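Local coordinates for CYTH domain-containing protein (PDB 1YEM) that is of unknown function but belongs to the CYTH family, whose characterised members act on phosphate-bearing substrates, and probably does likewise, at residues V46-L51 and K68-E73. Numbering follows the deposited sequence.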
loop_
_atom_site.group_PDB
_atom_site.type_symbol
_atom_site.label_atom_id
_atom_site.label_comp_id
_atom_site.label_asym_id
_atom_site.label_seq_id
_atom_site.Cartn_x
_atom_site.Cartn_y
_atom_site.Cartn_z
ATOM N N VAL B 46 10.219 8.496 9.866
ATOM C CA VAL B 46 9.592 9.685 9.319
ATOM C C VAL B 46 9.644 10.734 10.415
ATOM O O VAL B 46 9.735 10.391 11.583
ATOM C CB VAL B 46 8.100 9.421 8.879
ATOM C CG1 VAL B 46 8.050 8.744 7.518
ATOM C CG2 VAL B 46 7.334 8.576 9.939
ATOM N N PRO B 47 9.617 12.016 10.049
ATOM C CA PRO B 47 9.598 13.015 11.115
ATOM C C PRO B 47 8.346 12.918 11.972
ATOM O O PRO B 47 7.257 12.730 11.441
ATOM C CB PRO B 47 9.620 14.359 10.351
ATOM C CG PRO B 47 9.167 14.038 8.964
ATOM C CD PRO B 47 9.626 12.623 8.707
ATOM N N ARG B 48 8.504 13.043 13.287
ATOM C CA ARG B 48 7.358 13.249 14.172
ATOM C C ARG B 48 6.591 14.454 13.632
ATOM O O ARG B 48 7.191 15.312 13.016
ATOM C CB ARG B 48 7.817 13.520 15.613
ATOM C CG ARG B 48 8.414 12.292 16.331
ATOM C CD ARG B 48 7.333 11.253 16.735
ATOM N NE ARG B 48 7.888 10.233 17.631
ATOM C CZ ARG B 48 8.588 9.161 17.240
ATOM N NH1 ARG B 48 8.825 8.934 15.954
ATOM N NH2 ARG B 48 9.059 8.302 18.143
ATOM N N PRO B 49 5.257 14.501 13.825
ATOM C CA PRO B 49 4.408 13.581 14.583
ATOM C C PRO B 49 3.818 12.420 13.751
ATOM O O PRO B 49 2.764 11.893 14.101
ATOM C CB PRO B 49 3.293 14.502 15.066
ATOM C CG PRO B 49 3.086 15.450 13.883
ATOM C CD PRO B 49 4.457 15.581 13.211
ATOM N N LYS B 50 4.506 12.022 12.677
ATOM C CA LYS B 50 3.989 11.023 11.746
ATOM C C LYS B 50 4.392 9.640 12.173
ATOM O O LYS B 50 5.426 9.460 12.802
ATOM C CB LYS B 50 4.542 11.249 10.333
ATOM C CG LYS B 50 4.266 12.611 9.714
ATOM C CD LYS B 50 5.135 12.787 8.449
ATOM C CE LYS B 50 4.723 13.995 7.613
ATOM N NZ LYS B 50 5.183 15.280 8.204
ATOM N N LEU B 51 3.582 8.656 11.807
ATOM C CA LEU B 51 3.997 7.253 11.875
ATOM C C LEU B 51 3.655 6.572 10.569
ATOM O O LEU B 51 2.666 6.933 9.911
ATOM C CB LEU B 51 3.304 6.521 13.013
ATOM C CG LEU B 51 3.595 7.020 14.422
ATOM C CD1 LEU B 51 2.565 6.468 15.389
ATOM C CD2 LEU B 51 5.027 6.636 14.839
ATOM N N LYS B 68 -0.148 7.275 10.655
ATOM C CA LYS B 68 -0.762 8.018 11.762
ATOM C C LYS B 68 -0.136 9.388 11.966
ATOM O O LYS B 68 1.048 9.577 11.728
ATOM C CB LYS B 68 -0.645 7.254 13.093
ATOM C CG LYS B 68 -1.375 5.950 13.162
ATOM C CD LYS B 68 -1.397 5.445 14.584
ATOM C CE LYS B 68 -1.863 3.996 14.683
ATOM N NZ LYS B 68 -1.766 3.510 16.084
ATOM N N GLU B 69 -0.951 10.331 12.420
ATOM C CA GLU B 69 -0.451 11.551 13.045
ATOM C C GLU B 69 -0.743 11.494 14.529
ATOM O O GLU B 69 -1.904 11.380 14.942
ATOM C CB GLU B 69 -1.093 12.800 12.438
ATOM C CG GLU B 69 -0.285 13.405 11.301
ATOM C CD GLU B 69 -1.144 14.222 10.356
ATOM O OE1 GLU B 69 -1.923 15.065 10.872
ATOM O OE2 GLU B 69 -1.044 14.017 9.110
ATOM N N ILE B 70 0.321 11.568 15.322
ATOM C CA ILE B 70 0.220 11.647 16.777
ATOM C C ILE B 70 -0.233 13.061 17.095
ATOM O O ILE B 70 0.427 14.018 16.692
ATOM C CB ILE B 70 1.572 11.377 17.456
ATOM C CG1 ILE B 70 2.168 10.043 17.002
ATOM C CG2 ILE B 70 1.414 11.373 18.965
ATOM C CD1 ILE B 70 3.679 9.958 17.196
ATOM N N LEU B 71 -1.370 13.190 17.784
ATOM C CA LEU B 71 -2.019 14.492 17.996
ATOM C C LEU B 71 -1.793 15.067 19.395
ATOM O O LEU B 71 -2.383 16.094 19.728
ATOM C CB LEU B 71 -3.529 14.396 17.755
ATOM C CG LEU B 71 -4.044 13.848 16.429
ATOM C CD1 LEU B 71 -5.575 13.802 16.436
ATOM C CD2 LEU B 71 -3.532 14.683 15.242
ATOM N N ASP B 72 -0.979 14.408 20.222
ATOM C CA ASP B 72 -0.655 14.932 21.558
ATOM C C ASP B 72 0.610 14.279 22.139
ATOM O O ASP B 72 1.066 13.230 21.655
ATOM C CB ASP B 72 -1.862 14.803 22.536
ATOM C CG ASP B 72 -2.237 13.331 22.866
ATOM O OD1 ASP B 72 -1.761 12.388 22.170
ATOM O OD2 ASP B 72 -3.022 13.132 23.836
ATOM N N GLU B 73 1.173 14.906 23.167
ATOM C CA GLU B 73 2.407 14.408 23.793
ATOM C C GLU B 73 2.175 13.101 24.545
ATOM O O GLU B 73 3.076 12.266 24.611
ATOM C CB GLU B 73 2.999 15.461 24.749
#
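Leu51 and Lys68 form an antiparallel hydrogen-bonded pair at the open end of the hairpin of strands 50-57 and 62-70, two neighbours in the antiparallel barrel of the CYTH fold. Leu51 N donates a 2.7 Å hydrogen bond to Lys68 O, and Lys68 N returns one to Leu51 O. A third hydrogen bond, Ile70 N to Pro49 O, is nearly straight (169° at the hydrogen). Proline has no N-H to give; here Pro49, after a cis peptide, serves as an acceptor just before the strand begins. Ile70 suits its place because a beta-branched residue favours extended backbone, and its longer branch reaches across to the neighbouring strand. Ile70 CB lies 4.3 Å from Pro49 CB. Ile70 CG1, beside the backbone N (chi1 -54°), rests 3.9 Å from Leu51 CD1, and CD1 at the tip meets Leu51 CG and the aliphatic CD of Arg48. An alanine here would probably open a gap beside Leu51 CD1 and leave Arg48 CD without its apolar partner. Phe78 of the adjoining strand and Leu166 also touch Ile70. On the Leu51 face, Lys68 lends its methylenes to the leucine, while its extended chain carries the amine away to a cation-pi contact with Phe78. Lys68 CB sits 4.0 Å from Leu51 CD1.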